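Local coordinates for protein putative tagatose-6-phosphate ketose/aldose isomerase (Escherichia coli, PDB 3C3J) that belongs to the SIS-domain proteins, with two such domains in one chain, and is of unconfirmed function, at residues A[4-12]-A[21-29]; A[269-280]-A[298-309]. All coordinates share one frame; numbering follows the deposited sequence.

Interaction 1: A[4-12]-A[21-29]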
loop_
_atom_site.group_PDB
_atom_site.type_symbol
_atom_site.label_atom_id
_atom_site.label_comp_id
_atom_site.label_asym_id
_atom_site.label_seq_id
_atom_site.Cartn_x
_atom_site.Cartn_y
_atom_site.Cartn_z
ATOM N N ASN A 4 -3.280 -9.212 37.108
ATOM C CA ASN A 4 -2.589 -9.580 35.820
ATOM C C ASN A 4 -2.539 -8.392 34.879
ATOM O O ASN A 4 -3.606 -7.850 34.543
ATOM C CB ASN A 4 -3.314 -10.738 35.114
ATOM C CG ASN A 4 -4.779 -10.414 34.792
ATOM O OD1 ASN A 4 -5.608 -10.266 35.709
ATOM N ND2 ASN A 4 -5.109 -10.323 33.490
ATOM N N TYR A 5 -1.330 -7.974 34.470
ATOM C CA TYR A 5 -1.187 -6.889 33.503
ATOM C C TYR A 5 -1.910 -5.605 33.927
ATOM O O TYR A 5 -2.491 -4.879 33.103
ATOM C CB TYR A 5 -1.715 -7.363 32.160
ATOM C CG TYR A 5 -1.063 -8.625 31.683
ATOM C CD1 TYR A 5 0.250 -8.613 31.276
ATOM C CD2 TYR A 5 -1.765 -9.820 31.615
ATOM C CE1 TYR A 5 0.862 -9.763 30.810
ATOM C CE2 TYR A 5 -1.177 -10.974 31.156
ATOM C CZ TYR A 5 0.147 -10.944 30.754
ATOM O OH TYR A 5 0.763 -12.091 30.306
ATOM N N THR A 6 -1.871 -5.317 35.225
ATOM C CA THR A 6 -2.571 -4.151 35.738
ATOM C C THR A 6 -1.905 -2.874 35.225
ATOM O O THR A 6 -0.678 -2.699 35.347
ATOM C CB THR A 6 -2.642 -4.165 37.281
ATOM O OG1 THR A 6 -3.236 -5.398 37.704
ATOM C CG2 THR A 6 -3.456 -2.991 37.774
ATOM N N PRO A 7 -2.690 -2.007 34.580
ATOM C CA PRO A 7 -2.129 -0.753 34.084
ATOM C C PRO A 7 -1.682 0.184 35.212
ATOM O O PRO A 7 -2.308 0.211 36.273
ATOM C CB PRO A 7 -3.300 -0.118 33.331
ATOM C CG PRO A 7 -4.304 -1.195 33.149
ATOM C CD PRO A 7 -4.112 -2.165 34.225
ATOM N N ALA A 8 -0.623 0.949 34.976
ATOM C CA ALA A 8 -0.298 2.085 35.822
ATOM C C ALA A 8 -1.371 3.155 35.635
ATOM O O ALA A 8 -2.207 3.066 34.729
ATOM C CB ALA A 8 1.087 2.635 35.460
ATOM N N ALA A 9 -1.384 4.155 36.505
ATOM C CA ALA A 9 -2.346 5.242 36.385
ATOM C C ALA A 9 -2.128 5.988 35.069
ATOM O O ALA A 9 -0.983 6.152 34.621
ATOM C CB ALA A 9 -2.173 6.221 37.565
ATOM N N ALA A 10 -3.222 6.440 34.461
ATOM C CA ALA A 10 -3.174 7.251 33.245
ATOM C C ALA A 10 -3.032 8.743 33.598
ATOM O O ALA A 10 -3.989 9.526 33.512
ATOM C CB ALA A 10 -4.401 6.992 32.366
ATOM N N ALA A 11 -1.814 9.132 33.947
ATOM C CA ALA A 11 -1.511 10.503 34.424
ATOM C C ALA A 11 -1.761 11.644 33.409
ATOM O O ALA A 11 -1.937 12.792 33.810
ATOM C CB ALA A 11 -0.087 10.562 34.967
ATOM N N THR A 12 -1.829 11.360 32.109
ATOM C CA THR A 12 -2.283 12.392 31.175
ATOM C C THR A 12 -3.761 12.727 31.278
ATOM O O THR A 12 -4.189 13.722 30.716
ATOM C CB THR A 12 -2.031 12.040 29.702
ATOM O OG1 THR A 12 -2.844 10.924 29.328
ATOM C CG2 THR A 12 -0.551 11.755 29.464
ATOM N N ARG A 21 -2.499 1.614 27.789
ATOM C CA ARG A 21 -1.994 0.844 28.929
ATOM C C ARG A 21 -2.756 -0.460 29.204
ATOM O O ARG A 21 -2.156 -1.396 29.728
ATOM C CB ARG A 21 -1.959 1.710 30.178
ATOM C CG ARG A 21 -0.936 2.815 30.108
ATOM C CD ARG A 21 -0.898 3.565 31.419
ATOM N NE ARG A 21 0.112 4.628 31.482
ATOM C CZ ARG A 21 1.412 4.420 31.692
ATOM N NH1 ARG A 21 1.893 3.198 31.775
ATOM N NH2 ARG A 21 2.247 5.449 31.781
ATOM N N HIS A 22 -4.052 -0.529 28.882
ATOM C CA HIS A 22 -4.835 -1.756 29.111
ATOM C C HIS A 22 -4.731 -2.826 28.011
ATOM O O HIS A 22 -5.403 -3.859 28.068
ATOM C CB HIS A 22 -6.297 -1.454 29.528
ATOM C CG HIS A 22 -7.215 -0.970 28.440
ATOM N ND1 HIS A 22 -7.145 -1.379 27.126
ATOM C CD2 HIS A 22 -8.295 -0.153 28.514
ATOM C CE1 HIS A 22 -8.133 -0.826 26.441
ATOM N NE2 HIS A 22 -8.839 -0.070 27.261
ATOM N N GLN A 23 -3.850 -2.602 27.039
ATOM C CA GLN A 23 -3.674 -3.544 25.929
ATOM C C GLN A 23 -3.224 -4.966 26.314
ATOM O O GLN A 23 -3.933 -5.929 25.968
ATOM C CB GLN A 23 -2.766 -2.936 24.884
ATOM C CG GLN A 23 -3.527 -1.971 23.989
ATOM C CD GLN A 23 -2.602 -1.258 23.027
ATOM O OE1 GLN A 23 -1.660 -0.561 23.451
ATOM N NE2 GLN A 23 -2.835 -1.442 21.736
ATOM N N PRO A 24 -2.083 -5.114 27.033
ATOM C CA PRO A 24 -1.665 -6.479 27.398
ATOM C C PRO A 24 -2.780 -7.287 28.094
ATOM O O PRO A 24 -3.041 -8.436 27.729
ATOM C CB PRO A 24 -0.433 -6.234 28.306
ATOM C CG PRO A 24 0.056 -4.952 27.907
ATOM C CD PRO A 24 -1.108 -4.125 27.525
ATOM N N ARG A 25 -3.502 -6.652 29.004
ATOM C CA ARG A 25 -4.567 -7.321 29.714
ATOM C C ARG A 25 -5.714 -7.673 28.784
ATOM O O ARG A 25 -6.277 -8.760 28.871
ATOM C CB ARG A 25 -5.085 -6.421 30.834
ATOM C CG ARG A 25 -6.106 -7.064 31.736
ATOM C CD ARG A 25 -6.321 -6.221 32.927
ATOM N NE ARG A 25 -6.868 -4.932 32.514
ATOM C CZ ARG A 25 -7.099 -3.923 33.336
ATOM N NH1 ARG A 25 -6.813 -4.030 34.613
ATOM N NH2 ARG A 25 -7.616 -2.805 32.869
ATOM N N ALA A 26 -6.052 -6.741 27.897
ATOM C CA ALA A 26 -7.134 -6.966 26.924
ATOM C C ALA A 26 -6.810 -8.127 25.964
ATOM O O ALA A 26 -7.694 -8.932 25.619
ATOM C CB ALA A 26 -7.440 -5.664 26.156
ATOM N N TRP A 27 -5.547 -8.235 25.560
ATOM C CA TRP A 27 -5.125 -9.288 24.628
ATOM C C TRP A 27 -5.397 -10.667 25.213
ATOM O O TRP A 27 -5.989 -11.526 24.567
ATOM C CB TRP A 27 -3.645 -9.141 24.284
ATOM C CG TRP A 27 -3.306 -7.844 23.632
ATOM C CD1 TRP A 27 -4.181 -6.983 23.019
ATOM C CD2 TRP A 27 -2.014 -7.269 23.490
ATOM N NE1 TRP A 27 -3.527 -5.918 22.536
ATOM C CE2 TRP A 27 -2.187 -6.044 22.813
ATOM C CE3 TRP A 27 -0.725 -7.650 23.886
ATOM C CZ2 TRP A 27 -1.115 -5.199 22.502
ATOM C CZ3 TRP A 27 0.355 -6.793 23.579
ATOM C CH2 TRP A 27 0.151 -5.602 22.891
ATOM N N ILE A 28 -5.003 -10.856 26.464
ATOM C CA ILE A 28 -5.144 -12.149 27.126
ATOM C C ILE A 28 -6.619 -12.456 27.451
ATOM O O ILE A 28 -7.047 -13.583 27.306
ATOM C CB ILE A 28 -4.185 -12.258 28.341
ATOM C CG1 ILE A 28 -2.748 -12.087 27.866
ATOM C CG2 ILE A 28 -4.314 -13.616 29.000
ATOM C CD1 ILE A 28 -2.407 -12.917 26.612
ATOM N N ARG A 29 -7.390 -11.431 27.805
ATOM C CA ARG A 29 -8.819 -11.535 27.963
ATOM C C ARG A 29 -9.459 -12.011 26.664
ATOM O O ARG A 29 -10.279 -12.925 26.689
ATOM C CB ARG A 29 -9.420 -10.191 28.398
ATOM C CG ARG A 29 -9.439 -10.026 29.900
ATOM C CD ARG A 29 -9.654 -8.599 30.364
ATOM N NE ARG A 29 -10.850 -7.920 29.856
ATOM C CZ ARG A 29 -12.089 -8.123 30.280
ATOM N NH1 ARG A 29 -13.080 -7.402 29.770
ATOM N NH2 ARG A 29 -12.369 -9.073 31.165
HETATM O O HOH W 1 -5.697 -6.244 36.151
HETATM O O HOH W 2 -2.717 -4.089 30.488
HETATM O O HOH W 3 0.944 0.517 32.532
HETATM O O HOH W 4 1.351 8.575 32.693
#
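The N-terminal arm, residues 4-12, runs without regular structure along the start of helix 23-49 and the end of helix 15-21, where Tyr5 meets Pro24, Arg25 and Ile28, and Pro7 and Ala8 meet Arg21. Tyr5 lies on the first turns of helix 23-49. Its CD1 touches Pro24 CB at 3.9 Å, and its CE2 reaches Ile28 CG1, with the two side chains crossing at about a right angle. The Tyr5 hydroxyl is hydrogen-bonded to Asp202 OD1 on helix 198-210, which ties the arm to that helix as well. Pro7 CB packs on Arg21 CB. Arg21, extended from CG to NE, runs on along the arm from Pro7 toward Ala9, and Ala8 CB lies over one face of its guanidinium. Glu17 forms a salt bridge with the same group. The polar links between the two segments run through water. One water is held by Tyr5 O at 2.7 Å, Arg21 O and Arg25 N; another joins Ala8 N to Arg21 NH1. Arg25 bends at chi3 (63°), which folds its guanidinium back beside Pro7. A third water in the guanidinium plane bridges Arg25 NH1 to Asn4 O and Thr6 OG1. Pro7 CD sits over one guanidinium face, 3.3 Å from Arg25 NH1.

Interaction 2: A[269-280]-A[298-309]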
loop_
_atom_site.group_PDB
_atom_site.type_symbol
_atom_site.label_atom_id
_atom_site.label_comp_id
_atom_site.label_asym_id
_atom_site.label_seq_id
_atom_site.Cartn_x
_atom_site.Cartn_y
_atom_site.Cartn_z
ATOM N N LYS A 269 13.368 7.914 -0.271
ATOM C CA LYS A 269 14.470 8.369 0.563
ATOM C C LYS A 269 14.732 9.874 0.413
ATOM O O LYS A 269 15.248 10.530 1.318
ATOM C CB LYS A 269 15.715 7.587 0.188
ATOM C CG LYS A 269 16.788 7.655 1.199
ATOM C CD LYS A 269 18.048 6.977 0.661
ATOM C CE LYS A 269 19.240 7.379 1.500
ATOM N NZ LYS A 269 20.540 6.906 0.950
ATOM N N SER A 270 14.341 10.418 -0.730
ATOM C CA SER A 270 14.482 11.840 -0.993
ATOM C C SER A 270 13.733 12.683 0.016
ATOM O O SER A 270 14.061 13.842 0.213
ATOM C CB SER A 270 13.992 12.179 -2.399
ATOM O OG SER A 270 12.647 11.812 -2.526
ATOM N N LEU A 271 12.732 12.107 0.671
ATOM C CA LEU A 271 12.052 12.851 1.714
ATOM C C LEU A 271 12.910 13.106 2.980
ATOM O O LEU A 271 12.600 13.986 3.775
ATOM C CB LEU A 271 10.688 12.214 2.011
ATOM C CG LEU A 271 10.627 11.028 2.933
ATOM C CD1 LEU A 271 10.619 11.539 4.353
ATOM C CD2 LEU A 271 9.378 10.158 2.609
ATOM N N VAL A 272 13.981 12.347 3.176
ATOM C CA VAL A 272 14.794 12.526 4.370
ATOM C C VAL A 272 15.548 13.872 4.337
ATOM O O VAL A 272 16.353 14.134 3.448
ATOM C CB VAL A 272 15.790 11.371 4.572
ATOM C CG1 VAL A 272 16.647 11.610 5.810
ATOM C CG2 VAL A 272 15.056 10.032 4.689
ATOM N N ASP A 273 15.235 14.732 5.292
ATOM C CA ASP A 273 15.954 15.999 5.441
ATOM C C ASP A 273 16.407 16.148 6.894
ATOM O O ASP A 273 16.218 15.231 7.714
ATOM C CB ASP A 273 15.096 17.183 4.965
ATOM C CG ASP A 273 13.820 17.406 5.798
ATOM O OD1 ASP A 273 13.737 17.014 6.978
ATOM O OD2 ASP A 273 12.876 18.023 5.266
ATOM N N ASP A 274 17.010 17.293 7.221
ATOM C CA ASP A 274 17.567 17.489 8.561
ATOM C C ASP A 274 16.519 17.837 9.633
ATOM O O ASP A 274 16.874 18.158 10.760
ATOM C CB ASP A 274 18.738 18.505 8.548
ATOM C CG ASP A 274 18.307 19.927 8.220
ATOM O OD1 ASP A 274 17.091 20.204 8.128
ATOM O OD2 ASP A 274 19.215 20.793 8.052
ATOM N N GLU A 275 15.239 17.788 9.264
ATOM C CA GLU A 275 14.137 17.877 10.208
ATOM C C GLU A 275 13.302 16.581 10.231
ATOM O O GLU A 275 12.166 16.595 10.675
ATOM C CB GLU A 275 13.242 19.033 9.836
ATOM C CG GLU A 275 13.940 20.383 9.890
ATOM C CD GLU A 275 13.027 21.478 9.408
ATOM O OE1 GLU A 275 12.532 21.402 8.255
ATOM O OE2 GLU A 275 12.767 22.404 10.190
ATOM N N THR A 276 13.889 15.486 9.751
ATOM C CA THR A 276 13.216 14.191 9.658
ATOM C C THR A 276 13.735 13.208 10.689
ATOM O O THR A 276 14.950 13.021 10.816
ATOM C CB THR A 276 13.424 13.537 8.260
ATOM O OG1 THR A 276 12.954 14.406 7.223
ATOM C CG2 THR A 276 12.712 12.175 8.172
ATOM N N LEU A 277 12.798 12.584 11.409
ATOM C CA LEU A 277 13.038 11.416 12.244
ATOM C C LEU A 277 12.710 10.176 11.430
ATOM O O LEU A 277 11.619 10.076 10.888
ATOM C CB LEU A 277 12.098 11.416 13.462
ATOM C CG LEU A 277 12.007 10.157 14.350
ATOM C CD1 LEU A 277 13.343 9.762 14.975
ATOM C CD2 LEU A 277 10.977 10.370 15.448
ATOM N N VAL A 278 13.627 9.228 11.410
ATOM C CA VAL A 278 13.405 7.933 10.779
ATOM C C VAL A 278 13.441 6.868 11.859
ATOM O O VAL A 278 14.418 6.773 12.628
ATOM C CB VAL A 278 14.487 7.615 9.720
ATOM C CG1 VAL A 278 14.264 6.199 9.134
ATOM C CG2 VAL A 278 14.506 8.705 8.598
ATOM N N VAL A 279 12.388 6.049 11.925
ATOM C CA VAL A 279 12.337 4.933 12.872
ATOM C C VAL A 279 12.268 3.616 12.111
ATOM O O VAL A 279 11.394 3.424 11.270
ATOM C CB VAL A 279 11.144 5.065 13.854
ATOM C CG1 VAL A 279 11.124 3.887 14.854
ATOM C CG2 VAL A 279 11.172 6.423 14.562
ATOM N N VAL A 280 13.183 2.709 12.425
ATOM C CA VAL A 280 13.284 1.430 11.737
ATOM C C VAL A 280 12.881 0.315 12.674
ATOM O O VAL A 280 13.520 0.100 13.712
ATOM C CB VAL A 280 14.701 1.180 11.183
ATOM C CG1 VAL A 280 14.768 -0.180 10.459
ATOM C CG2 VAL A 280 15.126 2.340 10.259
ATOM N N GLU A 298 23.079 2.464 5.912
ATOM C CA GLU A 298 23.067 3.505 4.906
ATOM C C GLU A 298 22.503 4.823 5.452
ATOM O O GLU A 298 23.090 5.886 5.231
ATOM C CB GLU A 298 22.257 3.028 3.688
ATOM C CG GLU A 298 22.048 4.048 2.566
ATOM C CD GLU A 298 21.320 3.444 1.367
ATOM O OE1 GLU A 298 21.562 2.241 1.061
ATOM O OE2 GLU A 298 20.497 4.172 0.753
ATOM N N LEU A 299 21.389 4.762 6.184
ATOM C CA LEU A 299 20.829 5.974 6.792
ATOM C C LEU A 299 21.768 6.584 7.836
ATOM O O LEU A 299 21.829 7.796 7.967
ATOM C CB LEU A 299 19.456 5.685 7.426
ATOM C CG LEU A 299 18.376 5.244 6.430
ATOM C CD1 LEU A 299 17.013 5.192 7.118
ATOM C CD2 LEU A 299 18.340 6.125 5.183
ATOM N N ARG A 300 22.478 5.741 8.573
ATOM C CA ARG A 300 23.408 6.204 9.610
ATOM C C ARG A 300 24.632 6.868 8.971
ATOM O O ARG A 300 25.069 7.957 9.389
ATOM C CB ARG A 300 23.839 5.041 10.506
ATOM C CG ARG A 300 22.753 4.558 11.492
ATOM C CD ARG A 300 23.346 4.109 12.810
ATOM N NE ARG A 300 22.447 3.363 13.681
ATOM C CZ ARG A 300 21.410 3.880 14.331
ATOM N NH1 ARG A 300 21.071 5.150 14.179
ATOM N NH2 ARG A 300 20.695 3.105 15.138
ATOM N N ARG A 301 25.143 6.229 7.931
ATOM C CA ARG A 301 26.264 6.753 7.163
ATOM C C ARG A 301 25.938 8.064 6.452
ATOM O O ARG A 301 26.767 8.974 6.443
ATOM C CB ARG A 301 26.710 5.717 6.134
ATOM C CG ARG A 301 28.135 5.809 5.732
ATOM C CD ARG A 301 28.380 5.349 4.286
ATOM N NE ARG A 301 27.587 4.187 3.812
ATOM C CZ ARG A 301 26.441 4.247 3.099
ATOM N NH1 ARG A 301 25.854 5.416 2.786
ATOM N NH2 ARG A 301 25.854 3.111 2.708
ATOM N N ASP A 302 24.754 8.147 5.839
ATOM C CA ASP A 302 24.274 9.368 5.180
ATOM C C ASP A 302 24.285 10.565 6.126
ATOM O O ASP A 302 24.585 11.686 5.722
ATOM C CB ASP A 302 22.827 9.210 4.696
ATOM C CG ASP A 302 22.688 8.275 3.516
ATOM O OD1 ASP A 302 23.723 7.908 2.899
ATOM O OD2 ASP A 302 21.528 7.912 3.201
ATOM N N ASN A 303 23.895 10.328 7.372
ATOM C CA ASN A 303 23.867 11.365 8.384
ATOM C C ASN A 303 23.058 12.599 7.950
ATOM O O ASN A 303 23.450 13.739 8.212
ATOM C CB ASN A 303 25.309 11.747 8.768
ATOM C CG ASN A 303 25.375 12.596 10.004
ATOM O OD1 ASN A 303 24.639 12.380 10.963
ATOM N ND2 ASN A 303 26.237 13.589 9.980
ATOM N N GLN A 304 21.934 12.392 7.279
ATOM C CA GLN A 304 21.159 13.540 6.825
ATOM C C GLN A 304 19.868 13.783 7.605
ATOM O O GLN A 304 19.400 14.915 7.689
ATOM C CB GLN A 304 20.961 13.510 5.303
ATOM C CG GLN A 304 19.822 12.699 4.766
ATOM C CD GLN A 304 20.082 12.205 3.330
ATOM O OE1 GLN A 304 21.206 12.337 2.811
ATOM N NE2 GLN A 304 19.060 11.618 2.696
ATOM N N ALA A 305 19.306 12.729 8.185
ATOM C CA ALA A 305 18.136 12.854 9.051
ATOM C C ALA A 305 18.492 13.600 10.340
ATOM O O ALA A 305 19.641 13.561 10.786
ATOM C CB ALA A 305 17.575 11.475 9.388
HETATM N N MSE A 306 17.510 14.272 10.935
HETATM C CA MSE A 306 17.666 14.808 12.283
HETATM C C MSE A 306 18.015 13.706 13.257
HETATM O O MSE A 306 18.845 13.903 14.138
HETATM C CB MSE A 306 16.389 15.497 12.751
HETATM C CG MSE A 306 16.468 16.130 14.155
HETATM SE SE MSE A 306 14.868 17.232 14.554
HETATM C CE MSE A 306 15.447 18.933 13.721
ATOM N N ARG A 307 17.353 12.550 13.113
ATOM C CA ARG A 307 17.583 11.396 13.984
ATOM C C ARG A 307 17.149 10.107 13.293
ATOM O O ARG A 307 16.111 10.100 12.626
ATOM C CB ARG A 307 16.809 11.547 15.303
ATOM C CG ARG A 307 17.301 10.615 16.407
ATOM C CD ARG A 307 16.742 10.965 17.775
ATOM N NE ARG A 307 17.101 12.332 18.167
ATOM C CZ ARG A 307 16.568 13.011 19.183
ATOM N NH1 ARG A 307 15.645 12.459 19.966
ATOM N NH2 ARG A 307 16.970 14.262 19.426
ATOM N N VAL A 308 17.940 9.045 13.468
ATOM C CA VAL A 308 17.616 7.697 12.994
ATOM C C VAL A 308 17.589 6.782 14.209
ATOM O O VAL A 308 18.597 6.640 14.898
ATOM C CB VAL A 308 18.613 7.150 11.964
ATOM C CG1 VAL A 308 18.193 5.705 11.487
ATOM C CG2 VAL A 308 18.736 8.110 10.748
ATOM N N ILE A 309 16.426 6.180 14.485
ATOM C CA ILE A 309 16.239 5.291 15.638
ATOM C C ILE A 309 15.932 3.887 15.127
ATOM O O ILE A 309 15.016 3.709 14.349
ATOM C CB ILE A 309 15.066 5.753 16.543
ATOM C CG1 ILE A 309 15.293 7.159 17.080
ATOM C CG2 ILE A 309 14.818 4.792 17.709
ATOM C CD1 ILE A 309 14.138 7.646 17.932
#
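Lys269 sends CG away from its backbone N (chi1 -163°) and stays extended to NZ, which places the ammonium between Glu298 and Asp302 near the end of helix 288-302. Lys269 NZ makes a salt bridge to Asp302 OD2 at 2.7 Å, which accepts through its syn lone pair. It meets Glu298 OE2, also at 2.7 Å, on the anti side. Glu298 is extended too, and its other oxygen pairs with Arg265. The contact belongs to a beta-alpha-beta unit of the SIS domain: strand 276-281, helix 288-302, strand 307-312. The strands are parallel, with short segment axes 12° apart. Val278 uses both its N and its O toward strand 307-312, to Arg307 O (2.9 Å) and Ile309 N (2.8 Å), on either side of its partner Val308. Val280 N then bonds to Ile309 O. On the helix side of the sheet, Val278 CG1 meets Leu299 CD1 at 3.6 Å, the side chains crossing at about a right angle. Leu277 CD1 touches Ile309 CD1 at 3.7 Å on the other face. Ahead of the two strands in sequence, Val272 CG1 packs against Ala305 CB at 3.7 Å. One lysine thus bridges two acids a helical turn apart, and their negative charge probably stabilises its protonated form.

In the fold
The two interactions lie in different parts of the chain, their centres about 33 Å apart and their nearest atoms about 16 Å apart. Interaction 1 fastens an irregular arm to the beginning of a long helix. It is partly open to solvent, and water molecules carry its polar links beside the packing of Tyr5 and the two prolines. Interaction 2 joins successive strands and their connecting helix inside the second SIS domain. There, direct backbone bonds join the parallel strands, buried aliphatic side chains lie on both faces, and the salt bridges sit toward the helix end. The arginines of interaction 1 offer guanidinium faces to the arm while their N-H groups reach waters; the lysine of interaction 2 bonds directly to two carboxylates.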